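Local coordinates for ORF10 (Moritella marina, PDB 6RIW), which is the ketosynthase–chain length factor didomain of a polyunsaturated fatty acid synthase and probably extends acyl chains by 3-oxoacyl-ACP synthase activity, at residues P430-V435 against H446-Q451; I328-T333 against P357-V362; V310-Y315 against E347-R352. All coordinates share one frame; numbering follows the deposited sequence.

Interactions 1 and 2 meet inside a sheet of one ketosynthase domain, where strands 432-439 and 327-329 run side by side and G434 O lies 2.9 Å from E329 N. Interaction 3, between helices, rests on interaction 1 through H446, whose NE2 lies 2.8 Å from Y315 OH. It reaches interaction 2 through F350, with I328 CD1 3.3 Å from F350 CE2. The three contacts thus share elements with one another, and their centres are 13 to 15 Å apart. The magnesium ion bound by M1 and K286 lies about 8 Å from the V448 side chain and about 11 Å from that of Y315.

Interaction 1 of 3, residues P430-V435 against H446-Q451; sequences PRTAGV and HLVLQQ
Q451 and R431 cross their side chains at about a right angle where the two strands give way to loop. CG of Q451 stands between its backbone N and carbonyl carbon (chi1 60°), the crowded position, and the chain then runs extended to its amide. There Q451 OE1 takes the backbone N-H of R431 on an in-plane lone pair, a short bond of 2.6 Å that is nearly straight at 170°. The R431 guanidinium lies 20° from the amide plane, with its NH2 3.8 Å from Q451 NE2, a packing contact. An alanine in place of Q451 would probably leave the R431 N-H without this mate and the guanidinium less restrained.

Next along, Q450 lies beside both P430 and T432, pointing the same way as each; its NE2 reaches T432 OG1 only weakly at 3.5 Å, while that hydroxyl donates to P430 O. On the other face V435 and L449 cross obliquely, V435 CG2 to L449 CD1 at 3.8 Å, facing helix 374-387. Back on the face of T432 and Q450, G434 lies against the H446 ring, CA to CE1 3.8 Å, where a CB would clash; S436 and Y315 hold the ring's two nitrogens. A433 with L449 and V435 with L447 are hydrogen-bonded pairs, alternating with non-hydrogen-bonded ones, as expected of an antiparallel beta hairpin, here part of the thiolase-like ketosynthase fold.

Interaction 2 of 3, residues I328-T333 against P357-V362; sequences IECHAT and PLLGSV
I328 and P357 lie side by side at the start of a parallel strand pair, the two strands of a beta-alpha-beta unit whose connecting helix is 336-350, as in the thiolase-like fold. I328 loses the most surface here. Its CD1 comes to 3.6 Å from P357 CG, and its CB meets CD2 of L359, with F350 of the connecting helix packed against the same side chain. Its backbone is paired as well: I328 N bonds to L358 O, and I328 O receives G360 N at 3.2 Å.

E329 comes next in buried area and bridges past the end of the pairing. CG is anti to the backbone N, and a bend at chi2 (68°) swings CD toward the segment 357-362. The syn lone pair of E329 OE2 then accepts V362 N at 2.8 Å, almost straight at 173°, while V362 CG1 touches the same oxygen at 3.4 Å. The other oxygen, OE1, is held by a salt bridge to K380 and a hydrogen bond from Y327, and the carboxylate is thus gripped on both branches.

S361 ties the following loop, just before helix 363-366. C330 N has already bonded to G360 O at 2.8 Å, and the chain beyond C330 curls round to bring A332 alongside. With OG anti to its backbone N, S361 donates that hydroxyl to an in-plane lone pair of A332 O, the two oxygens 2.9 Å apart.

Interaction 3 of 3, residues V310-Y315 against E347-R352; sequences VYERAY and ETFFSR
Y311 sets its CB squarely over the face of the F349 ring, a CH-pi contact 3.6 Å from Y311 CB to the ring centroid, and begins the packing of helix 304-318 against helix 336-350 in the thiolase-like ketosynthase fold. F349 is the residue most covered by this contact. Its CG is anti to the backbone N (chi1 -178°), which carries the start of the ring outward to the other helix. The Y311 ring is turned obliquely against it, Y311 CD2 approaching F349 CB at 3.8 Å, and elsewhere Y311 meets the H446 ring edge-to-face.

One residue on, E312 works in two ways. Its CG touches F349 CE1 at 3.7 Å, while the chain beyond extends to a salt bridge with R352. E312 OE2 uses its anti lone pair to accept R352 NH1 at 2.8 Å, nearly straight at 176° and within the plane of the guanidinium, although the two side chains cross at about a right angle. A water also links the two groups, donating to E312 OE2 and accepting from R352 NH2.

A helical turn after Y311, Y315 completes the aromatic cluster that Y311 and F349 begin. Its ring lies at 28° to that of F349 but slid aside, so the two barely overlap, and Y315 CD2 touches F349 CE2 at 3.7 Å. F349 in turn directs its CD2 over the centre of the F350 ring. The Y315 hydroxyl is hydrogen-bonded to NE2 of H446, and beside that bond its OH sits at the edge of F350, 4.0 Å from F350 CZ.

Interaction 1 of 3, residues P430-V435 against H446-Q451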
ATOM      1  N   PRO A 430      -5.187  -2.909  36.882  1.00 36.27           N
ATOM      2  CA  PRO A 430      -4.004  -3.003  36.014  1.00 34.79           C
ATOM      3  C   PRO A 430      -3.617  -1.634  35.466  1.00 29.30           C
ATOM      4  O   PRO A 430      -4.474  -0.805  35.156  1.00 29.54           O
ATOM      5  CB  PRO A 430      -4.446  -3.956  34.888  1.00 32.06           C
ATOM      6  CG  PRO A 430      -5.862  -4.417  35.240  1.00 36.34           C
ATOM      7  CD  PRO A 430      -6.407  -3.401  36.214  1.00 38.77           C
ATOM      8  N   ARG A 431      -2.309  -1.390  35.375  1.00 29.89           N
ATOM      9  CA  ARG A 431      -1.830  -0.252  34.604  1.00 27.91           C
ATOM     10  C   ARG A 431      -2.375  -0.352  33.186  1.00 28.09           C
ATOM     11  O   ARG A 431      -2.272  -1.407  32.551  1.00 25.62           O
ATOM     12  CB  ARG A 431      -0.303  -0.222  34.579  1.00 26.51           C
ATOM     13  CG  ARG A 431       0.332   0.232  35.892  1.00 30.66           C
ATOM     14  CD  ARG A 431       1.810   0.516  35.718  1.00 32.80           C
ATOM     15  NE  ARG A 431       2.541  -0.707  35.420  1.00 37.43           N
ATOM     16  CZ  ARG A 431       3.599  -1.137  36.102  1.00 39.57           C
ATOM     17  NH1 ARG A 431       4.064  -0.433  37.131  1.00 45.20           N
ATOM     18  NH2 ARG A 431       4.187  -2.277  35.751  1.00 38.95           N
ATOM     19  N   THR A 432      -2.953   0.741  32.691  1.00 25.46           N
ATOM     20  CA  THR A 432      -3.691   0.722  31.436  1.00 26.47           C
ATOM     21  C   THR A 432      -3.329   1.937  30.590  1.00 27.67           C
ATOM     22  O   THR A 432      -3.324   3.067  31.087  1.00 24.91           O
ATOM     23  CB  THR A 432      -5.198   0.671  31.704  1.00 28.05           C
ATOM     24  OG1 THR A 432      -5.479  -0.477  32.515  1.00 26.31           O
ATOM     25  CG2 THR A 432      -5.976   0.557  30.407  1.00 27.45           C
ATOM     26  N   ALA A 433      -3.038   1.699  29.308  1.00 23.49           N
ATOM     27  CA  ALA A 433      -2.675   2.752  28.377  1.00 22.97           C
ATOM     28  C   ALA A 433      -3.494   2.623  27.102  1.00 24.38           C
ATOM     29  O   ALA A 433      -3.863   1.521  26.694  1.00 23.55           O
ATOM     30  CB  ALA A 433      -1.176   2.707  28.042  1.00 21.30           C
ATOM     31  N   GLY A 434      -3.775   3.761  26.476  1.00 23.28           N
ATOM     32  CA  GLY A 434      -4.333   3.792  25.137  1.00 23.89           C
ATOM     33  C   GLY A 434      -3.268   4.215  24.143  1.00 20.31           C
ATOM     34  O   GLY A 434      -2.319   4.919  24.493  1.00 23.18           O
ATOM     35  N   VAL A 435      -3.408   3.772  22.894  1.00 19.58           N
ATOM     36  CA  VAL A 435      -2.593   4.289  21.798  1.00 20.76           C
ATOM     37  C   VAL A 435      -3.532   4.667  20.664  1.00 20.02           C
ATOM     38  O   VAL A 435      -4.356   3.845  20.240  1.00 19.70           O
ATOM     39  CB  VAL A 435      -1.546   3.268  21.300  1.00 18.26           C
ATOM     40  CG1 VAL A 435      -0.722   3.883  20.157  1.00 20.03           C
ATOM     41  CG2 VAL A 435      -0.641   2.820  22.413  1.00 21.81           C
ATOM     42  N   HIS A 446      -7.522   2.817  17.702  1.00 19.49           N
ATOM     43  CA  HIS A 446      -7.171   2.983  19.107  1.00 17.45           C
ATOM     44  C   HIS A 446      -6.998   1.598  19.710  1.00 19.20           C
ATOM     45  O   HIS A 446      -7.841   0.720  19.499  1.00 20.42           O
ATOM     46  CB  HIS A 446      -8.263   3.770  19.841  1.00 19.12           C
ATOM     47  CG  HIS A 446      -7.907   4.125  21.256  1.00 21.65           C
ATOM     48  ND1 HIS A 446      -7.067   5.178  21.573  1.00 21.77           N
ATOM     49  CD2 HIS A 446      -8.296   3.580  22.438  1.00 19.08           C
ATOM     50  CE1 HIS A 446      -6.955   5.262  22.891  1.00 21.73           C
ATOM     51  NE2 HIS A 446      -7.695   4.309  23.438  1.00 20.68           N
ATOM     52  N   LEU A 447      -5.886   1.380  20.404  1.00 18.87           N
ATOM     53  CA  LEU A 447      -5.619   0.108  21.051  1.00 18.78           C
ATOM     54  C   LEU A 447      -5.562   0.326  22.555  1.00 19.47           C
ATOM     55  O   LEU A 447      -5.035   1.343  23.016  1.00 20.35           O
ATOM     56  CB  LEU A 447      -4.308  -0.505  20.567  1.00 18.96           C
ATOM     57  CG  LEU A 447      -4.258  -0.899  19.092  1.00 24.00           C
ATOM     58  CD1 LEU A 447      -2.862  -1.398  18.740  1.00 20.57           C
ATOM     59  CD2 LEU A 447      -5.330  -1.956  18.794  1.00 26.29           C
ATOM     60  N   VAL A 448      -6.123  -0.618  23.306  1.00 18.28           N
ATOM     61  CA  VAL A 448      -6.125  -0.581  24.767  1.00 19.18           C
ATOM     62  C   VAL A 448      -5.132  -1.625  25.258  1.00 20.86           C
ATOM     63  O   VAL A 448      -5.272  -2.820  24.955  1.00 21.92           O
ATOM     64  CB  VAL A 448      -7.532  -0.828  25.336  1.00 19.94           C
ATOM     65  CG1 VAL A 448      -7.519  -0.642  26.865  1.00 19.63           C
ATOM     66  CG2 VAL A 448      -8.515   0.113  24.682  1.00 20.09           C
ATOM     67  N   LEU A 449      -4.104  -1.172  25.981  1.00 20.15           N
ATOM     68  CA  LEU A 449      -3.021  -2.025  26.437  1.00 19.78           C
ATOM     69  C   LEU A 449      -2.972  -2.047  27.962  1.00 24.30           C
ATOM     70  O   LEU A 449      -3.276  -1.049  28.623  1.00 21.73           O
ATOM     71  CB  LEU A 449      -1.670  -1.540  25.913  1.00 22.05           C
ATOM     72  CG  LEU A 449      -1.616  -1.074  24.462  1.00 22.23           C
ATOM     73  CD1 LEU A 449      -0.226  -0.504  24.172  1.00 23.70           C
ATOM     74  CD2 LEU A 449      -1.920  -2.279  23.581  1.00 22.43           C
ATOM     75  N   GLN A 450      -2.547  -3.182  28.509  1.00 24.83           N
ATOM     76  CA  GLN A 450      -2.395  -3.323  29.949  1.00 25.13           C
ATOM     77  C   GLN A 450      -1.055  -3.963  30.271  1.00 25.50           C
ATOM     78  O   GLN A 450      -0.444  -4.639  29.438  1.00 23.31           O
ATOM     79  CB  GLN A 450      -3.543  -4.147  30.546  1.00 25.18           C
ATOM     80  CG  GLN A 450      -4.868  -3.396  30.537  1.00 25.53           C
ATOM     81  CD  GLN A 450      -5.999  -4.177  31.208  1.00 30.09           C
ATOM     82  OE1 GLN A 450      -5.948  -5.405  31.319  1.00 31.56           O
ATOM     83  NE2 GLN A 450      -7.020  -3.461  31.656  1.00 29.15           N
ATOM     84  N   GLN A 451      -0.612  -3.757  31.512  1.00 23.41           N
ATOM     85  CA  GLN A 451       0.657  -4.309  31.953  1.00 26.46           C
ATOM     86  C   GLN A 451       0.655  -5.826  31.788  1.00 24.00           C
ATOM     87  O   GLN A 451      -0.411  -6.457  31.794  1.00 23.20           O
ATOM     88  CB  GLN A 451       0.922  -3.926  33.416  1.00 30.50           C
ATOM     89  CG  GLN A 451      -0.129  -4.424  34.390  1.00 28.87           C
ATOM     90  CD  GLN A 451       0.154  -3.959  35.813  1.00 30.58           C
ATOM     91  OE1 GLN A 451      -0.563  -3.114  36.353  1.00 30.04           O
ATOM     92  NE2 GLN A 451       1.218  -4.487  36.409  1.00 33.94           N
TER

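Interaction 2 of 3, residues I328-T333 against P357-V362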
ATOM      1  N   ILE A 328      -2.277   7.970  27.587  1.00 21.95           N
ATOM      2  CA  ILE A 328      -2.587   7.762  26.173  1.00 24.41           C
ATOM      3  C   ILE A 328      -1.418   8.263  25.338  1.00 24.92           C
ATOM      4  O   ILE A 328      -1.013   9.428  25.455  1.00 19.42           O
ATOM      5  CB  ILE A 328      -3.873   8.474  25.745  1.00 25.10           C
ATOM      6  CG1 ILE A 328      -5.069   7.917  26.511  1.00 28.82           C
ATOM      7  CG2 ILE A 328      -4.083   8.336  24.236  1.00 24.40           C
ATOM      8  CD1 ILE A 328      -6.272   8.776  26.381  1.00 32.48           C
ATOM      9  N   GLU A 329      -0.888   7.395  24.485  1.00 23.89           N
ATOM     10  CA  GLU A 329       0.103   7.820  23.509  1.00 23.15           C
ATOM     11  C   GLU A 329      -0.674   8.356  22.317  1.00 24.44           C
ATOM     12  O   GLU A 329      -1.394   7.604  21.641  1.00 22.04           O
ATOM     13  CB  GLU A 329       1.033   6.662  23.147  1.00 22.37           C
ATOM     14  CG  GLU A 329       1.961   6.938  21.948  1.00 24.17           C
ATOM     15  CD  GLU A 329       3.034   8.002  22.212  1.00 28.59           C
ATOM     16  OE1 GLU A 329       3.354   8.310  23.394  1.00 22.92           O
ATOM     17  OE2 GLU A 329       3.566   8.523  21.207  1.00 28.72           O
ATOM     18  N   CYS A 330      -0.597   9.665  22.108  1.00 20.87           N
ATOM     19  CA  CYS A 330      -1.474  10.341  21.165  1.00 26.39           C
ATOM     20  C   CYS A 330      -0.905  10.337  19.761  1.00 23.18           C
ATOM     21  O   CYS A 330       0.291  10.114  19.540  1.00 23.62           O
ATOM     22  CB  CYS A 330      -1.718  11.787  21.589  1.00 25.94           C
ATOM     23  SG  CYS A 330      -2.571  11.878  23.170  1.00 27.42           S
ATOM     24  N   HIS A 331      -1.789  10.626  18.808  1.00 21.21           N
ATOM     25  CA  HIS A 331      -1.365  10.766  17.420  1.00 24.14           C
ATOM     26  C   HIS A 331      -0.555  12.046  17.211  1.00 27.84           C
ATOM     27  O   HIS A 331       0.374  12.060  16.388  1.00 24.98           O
ATOM     28  CB  HIS A 331      -2.599  10.736  16.523  1.00 22.86           C
ATOM     29  CG  HIS A 331      -2.319  11.114  15.104  1.00 26.80           C
ATOM     30  ND1 HIS A 331      -1.615  10.296  14.249  1.00 27.49           N
ATOM     31  CD2 HIS A 331      -2.641  12.221  14.395  1.00 26.40           C
ATOM     32  CE1 HIS A 331      -1.514  10.884  13.068  1.00 26.11           C
ATOM     33  NE2 HIS A 331      -2.128  12.053  13.130  1.00 30.20           N
ATOM     34  N   ALA A 332      -0.873  13.106  17.977  1.00 24.43           N
ATOM     35  CA  ALA A 332      -0.269  14.445  17.940  1.00 26.45           C
ATOM     36  C   ALA A 332       1.003  14.594  17.112  1.00 24.72           C
ATOM     37  O   ALA A 332       2.097  14.269  17.580  1.00 23.39           O
ATOM     38  CB  ALA A 332       0.047  14.907  19.364  1.00 25.24           C
ATOM     39  N   THR A 333       0.878  15.136  15.903  1.00 25.32           N
ATOM     40  CA  THR A 333       2.010  15.271  15.000  1.00 22.95           C
ATOM     41  C   THR A 333       2.704  16.615  15.101  1.00 25.76           C
ATOM     42  O   THR A 333       3.779  16.772  14.520  1.00 27.28           O
ATOM     43  CB  THR A 333       1.565  15.120  13.553  1.00 24.07           C
ATOM     44  OG1 THR A 333       0.693  16.216  13.243  1.00 24.61           O
ATOM     45  CG2 THR A 333       0.851  13.796  13.331  1.00 27.99           C
ATOM     46  N   PRO A 357      -6.424  11.197  31.779  1.00 27.77           N
ATOM     47  CA  PRO A 357      -5.174  10.449  31.656  1.00 27.18           C
ATOM     48  C   PRO A 357      -4.030  11.363  31.246  1.00 22.57           C
ATOM     49  O   PRO A 357      -4.220  12.415  30.628  1.00 25.87           O
ATOM     50  CB  PRO A 357      -5.479   9.400  30.569  1.00 26.24           C
ATOM     51  CG  PRO A 357      -6.616   9.958  29.800  1.00 30.29           C
ATOM     52  CD  PRO A 357      -7.437  10.766  30.799  1.00 29.40           C
ATOM     53  N   LEU A 358      -2.821  10.940  31.607  1.00 25.74           N
ATOM     54  CA  LEU A 358      -1.621  11.579  31.089  1.00 24.69           C
ATOM     55  C   LEU A 358      -1.556  11.379  29.580  1.00 27.71           C
ATOM     56  O   LEU A 358      -2.104  10.412  29.048  1.00 24.04           O
ATOM     57  CB  LEU A 358      -0.373  10.997  31.755  1.00 26.53           C
ATOM     58  CG  LEU A 358      -0.311  11.243  33.267  1.00 28.82           C
ATOM     59  CD1 LEU A 358       1.021  10.809  33.847  1.00 24.60           C
ATOM     60  CD2 LEU A 358      -0.600  12.720  33.562  1.00 26.97           C
ATOM     61  N   LEU A 359      -0.890  12.309  28.889  1.00 25.73           N
ATOM     62  CA  LEU A 359      -0.838  12.317  27.431  1.00 24.98           C
ATOM     63  C   LEU A 359       0.592  12.533  26.958  1.00 28.88           C
ATOM     64  O   LEU A 359       1.379  13.222  27.612  1.00 24.66           O
ATOM     65  CB  LEU A 359      -1.721  13.415  26.838  1.00 25.68           C
ATOM     66  CG  LEU A 359      -3.150  13.618  27.329  1.00 27.89           C
ATOM     67  CD1 LEU A 359      -3.673  14.939  26.760  1.00 25.16           C
ATOM     68  CD2 LEU A 359      -4.040  12.457  26.904  1.00 24.06           C
ATOM     69  N   GLY A 360       0.926  11.960  25.797  1.00 21.73           N
ATOM     70  CA  GLY A 360       2.291  12.090  25.315  1.00 22.34           C
ATOM     71  C   GLY A 360       2.369  11.770  23.837  1.00 27.93           C
ATOM     72  O   GLY A 360       1.434  11.207  23.261  1.00 20.87           O
ATOM     73  N   SER A 361       3.506  12.136  23.231  1.00 23.83           N
ATOM     74  CA  SER A 361       3.746  11.868  21.809  1.00 24.91           C
ATOM     75  C   SER A 361       5.226  11.664  21.516  1.00 24.20           C
ATOM     76  O   SER A 361       6.024  12.600  21.634  1.00 23.54           O
ATOM     77  CB  SER A 361       3.221  13.000  20.935  1.00 22.77           C
ATOM     78  OG  SER A 361       3.374  12.635  19.569  1.00 25.58           O
ATOM     79  N   VAL A 362       5.575  10.451  21.083  1.00 21.63           N
ATOM     80  CA  VAL A 362       6.926  10.139  20.634  1.00 21.62           C
ATOM     81  C   VAL A 362       7.244  10.757  19.276  1.00 21.01           C
ATOM     82  O   VAL A 362       8.398  10.710  18.828  1.00 20.41           O
ATOM     83  CB  VAL A 362       7.091   8.602  20.598  1.00 21.46           C
ATOM     84  CG1 VAL A 362       6.355   8.015  19.389  1.00 22.79           C
ATOM     85  CG2 VAL A 362       8.564   8.192  20.586  1.00 21.99           C
TER

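Interaction 3 of 3, residues V310-Y315 against E347-R352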
ATOM      1  N   VAL A 310     -14.087   5.785  17.408  1.00 20.46           N
ATOM      2  CA  VAL A 310     -13.129   4.693  17.595  1.00 19.40           C
ATOM      3  C   VAL A 310     -12.829   4.477  19.080  1.00 20.58           C
ATOM      4  O   VAL A 310     -12.598   3.339  19.510  1.00 18.78           O
ATOM      5  CB  VAL A 310     -11.844   4.919  16.765  1.00 22.76           C
ATOM      6  CG1 VAL A 310     -10.863   5.852  17.465  1.00 22.84           C
ATOM      7  CG2 VAL A 310     -11.176   3.584  16.476  1.00 18.76           C
ATOM      8  N   TYR A 311     -12.854   5.542  19.893  1.00 20.10           N
ATOM      9  CA  TYR A 311     -12.712   5.368  21.339  1.00 19.84           C
ATOM     10  C   TYR A 311     -13.841   4.510  21.893  1.00 19.58           C
ATOM     11  O   TYR A 311     -13.605   3.584  22.672  1.00 18.14           O
ATOM     12  CB  TYR A 311     -12.718   6.715  22.068  1.00 22.17           C
ATOM     13  CG  TYR A 311     -11.608   7.671  21.744  1.00 22.24           C
ATOM     14  CD1 TYR A 311     -10.314   7.234  21.499  1.00 23.55           C
ATOM     15  CD2 TYR A 311     -11.861   9.029  21.706  1.00 23.57           C
ATOM     16  CE1 TYR A 311      -9.300   8.141  21.209  1.00 25.32           C
ATOM     17  CE2 TYR A 311     -10.876   9.931  21.437  1.00 23.91           C
ATOM     18  CZ  TYR A 311      -9.595   9.494  21.187  1.00 26.58           C
ATOM     19  OH  TYR A 311      -8.637  10.430  20.891  1.00 25.57           O
ATOM     20  N   GLU A 312     -15.082   4.844  21.534  1.00 20.25           N
ATOM     21  CA  GLU A 312     -16.225   4.082  22.018  1.00 22.38           C
ATOM     22  C   GLU A 312     -16.089   2.617  21.639  1.00 22.01           C
ATOM     23  O   GLU A 312     -16.214   1.731  22.493  1.00 20.95           O
ATOM     24  CB  GLU A 312     -17.524   4.664  21.459  1.00 23.73           C
ATOM     25  CG  GLU A 312     -17.822   6.058  21.976  1.00 24.44           C
ATOM     26  CD  GLU A 312     -18.895   6.771  21.181  1.00 31.15           C
ATOM     27  OE1 GLU A 312     -19.262   6.277  20.094  1.00 29.76           O
ATOM     28  OE2 GLU A 312     -19.374   7.831  21.647  1.00 34.24           O
ATOM     29  N   ARG A 313     -15.763   2.349  20.366  1.00 20.85           N
ATOM     30  CA  ARG A 313     -15.643   0.973  19.893  1.00 21.39           C
ATOM     31  C   ARG A 313     -14.495   0.244  20.570  1.00 20.25           C
ATOM     32  O   ARG A 313     -14.596  -0.960  20.811  1.00 20.44           O
ATOM     33  CB  ARG A 313     -15.458   0.950  18.363  1.00 18.88           C
ATOM     34  CG  ARG A 313     -16.679   1.360  17.571  1.00 22.40           C
ATOM     35  CD  ARG A 313     -16.387   1.278  16.066  1.00 20.62           C
ATOM     36  NE  ARG A 313     -17.569   1.484  15.237  1.00 23.42           N
ATOM     37  CZ  ARG A 313     -17.509   1.733  13.930  1.00 23.60           C
ATOM     38  NH1 ARG A 313     -16.321   1.799  13.327  1.00 22.70           N
ATOM     39  NH2 ARG A 313     -18.618   1.915  13.229  1.00 20.40           N
ATOM     40  N   ALA A 314     -13.407   0.949  20.904  1.00 17.31           N
ATOM     41  CA  ALA A 314     -12.232   0.287  21.462  1.00 17.88           C
ATOM     42  C   ALA A 314     -12.461  -0.158  22.900  1.00 21.76           C
ATOM     43  O   ALA A 314     -12.086  -1.277  23.277  1.00 20.74           O
ATOM     44  CB  ALA A 314     -11.013   1.215  21.395  1.00 21.68           C
ATOM     45  N   TYR A 315     -13.029   0.717  23.732  1.00 21.89           N
ATOM     46  CA  TYR A 315     -13.219   0.333  25.132  1.00 22.04           C
ATOM     47  C   TYR A 315     -14.350  -0.673  25.279  1.00 23.45           C
ATOM     48  O   TYR A 315     -14.289  -1.542  26.154  1.00 22.84           O
ATOM     49  CB  TYR A 315     -13.412   1.590  25.998  1.00 22.22           C
ATOM     50  CG  TYR A 315     -12.074   2.272  26.099  1.00 22.93           C
ATOM     51  CD1 TYR A 315     -11.099   1.789  26.976  1.00 25.01           C
ATOM     52  CD2 TYR A 315     -11.731   3.307  25.233  1.00 23.20           C
ATOM     53  CE1 TYR A 315      -9.841   2.353  27.025  1.00 24.44           C
ATOM     54  CE2 TYR A 315     -10.471   3.887  25.277  1.00 22.60           C
ATOM     55  CZ  TYR A 315      -9.530   3.403  26.169  1.00 24.37           C
ATOM     56  OH  TYR A 315      -8.272   3.968  26.200  1.00 24.05           O
ATOM     57  N   GLU A 347     -11.297  15.077  25.052  1.00 23.03           N
ATOM     58  CA  GLU A 347     -12.103  15.788  26.043  1.00 25.50           C
ATOM     59  C   GLU A 347     -13.542  15.290  26.009  1.00 23.33           C
ATOM     60  O   GLU A 347     -14.123  14.950  27.049  1.00 25.29           O
ATOM     61  CB  GLU A 347     -12.042  17.292  25.777  1.00 25.32           C
ATOM     62  CG  GLU A 347     -13.146  18.093  26.471  1.00 28.92           C
ATOM     63  CD  GLU A 347     -13.162  19.531  26.024  1.00 32.06           C
ATOM     64  OE1 GLU A 347     -12.259  20.287  26.450  1.00 33.93           O
ATOM     65  OE2 GLU A 347     -14.060  19.899  25.232  1.00 35.18           O
ATOM     66  N   THR A 348     -14.114  15.193  24.805  1.00 25.82           N
ATOM     67  CA  THR A 348     -15.488  14.726  24.663  1.00 26.03           C
ATOM     68  C   THR A 348     -15.682  13.355  25.297  1.00 29.00           C
ATOM     69  O   THR A 348     -16.652  13.134  26.031  1.00 26.48           O
ATOM     70  CB  THR A 348     -15.862  14.689  23.188  1.00 26.11           C
ATOM     71  OG1 THR A 348     -15.826  16.020  22.662  1.00 27.49           O
ATOM     72  CG2 THR A 348     -17.243  14.078  22.994  1.00 26.93           C
ATOM     73  N   PHE A 349     -14.756  12.427  25.047  1.00 23.58           N
ATOM     74  CA  PHE A 349     -14.949  11.039  25.459  1.00 26.10           C
ATOM     75  C   PHE A 349     -14.638  10.833  26.936  1.00 25.43           C
ATOM     76  O   PHE A 349     -15.463  10.289  27.678  1.00 25.27           O
ATOM     77  CB  PHE A 349     -14.076  10.118  24.598  1.00 25.13           C
ATOM     78  CG  PHE A 349     -14.236   8.657  24.911  1.00 26.06           C
ATOM     79  CD1 PHE A 349     -15.407   7.981  24.575  1.00 27.22           C
ATOM     80  CD2 PHE A 349     -13.219   7.959  25.533  1.00 24.17           C
ATOM     81  CE1 PHE A 349     -15.551   6.633  24.865  1.00 24.14           C
ATOM     82  CE2 PHE A 349     -13.357   6.619  25.818  1.00 24.79           C
ATOM     83  CZ  PHE A 349     -14.525   5.953  25.476  1.00 23.22           C
ATOM     84  N   PHE A 350     -13.451  11.247  27.387  1.00 25.79           N
ATOM     85  CA  PHE A 350     -13.053  10.917  28.753  1.00 26.47           C
ATOM     86  C   PHE A 350     -13.741  11.783  29.806  1.00 30.38           C
ATOM     87  O   PHE A 350     -13.803  11.381  30.977  1.00 30.72           O
ATOM     88  CB  PHE A 350     -11.538  11.003  28.899  1.00 26.04           C
ATOM     89  CG  PHE A 350     -10.825   9.854  28.248  1.00 28.45           C
ATOM     90  CD1 PHE A 350     -10.779   8.619  28.871  1.00 28.24           C
ATOM     91  CD2 PHE A 350     -10.247  10.001  26.993  1.00 29.39           C
ATOM     92  CE1 PHE A 350     -10.134   7.555  28.278  1.00 31.37           C
ATOM     93  CE2 PHE A 350      -9.616   8.931  26.382  1.00 26.33           C
ATOM     94  CZ  PHE A 350      -9.558   7.710  27.024  1.00 27.86           C
ATOM     95  N   SER A 351     -14.276  12.941  29.429  1.00 29.69           N
ATOM     96  CA  SER A 351     -15.043  13.707  30.407  1.00 29.15           C
ATOM     97  C   SER A 351     -16.325  12.987  30.819  1.00 33.78           C
ATOM     98  O   SER A 351     -16.843  13.254  31.910  1.00 32.16           O
ATOM     99  CB  SER A 351     -15.337  15.108  29.868  1.00 30.33           C
ATOM    100  OG  SER A 351     -16.284  15.087  28.825  1.00 29.22           O
ATOM    101  N   ARG A 352     -16.814  12.044  30.000  1.00 30.71           N
ATOM    102  CA  ARG A 352     -18.001  11.266  30.359  1.00 32.90           C
ATOM    103  C   ARG A 352     -17.782  10.427  31.609  1.00 33.38           C
ATOM    104  O   ARG A 352     -18.751  10.058  32.286  1.00 35.61           O
ATOM    105  CB  ARG A 352     -18.408  10.341  29.203  1.00 30.01           C
ATOM    106  CG  ARG A 352     -18.793  11.052  27.935  1.00 29.76           C
ATOM    107  CD  ARG A 352     -18.888  10.082  26.749  1.00 31.70           C
ATOM    108  NE  ARG A 352     -19.221  10.808  25.525  1.00 28.53           N
ATOM    109  CZ  ARG A 352     -19.307  10.260  24.318  1.00 31.83           C
ATOM    110  NH1 ARG A 352     -19.088   8.958  24.156  1.00 30.44           N
ATOM    111  NH2 ARG A 352     -19.627  11.015  23.279  1.00 27.76           N
TER
HETATM  112  O   HOH W   1     -20.408  10.119  20.698  1.00 34.18           O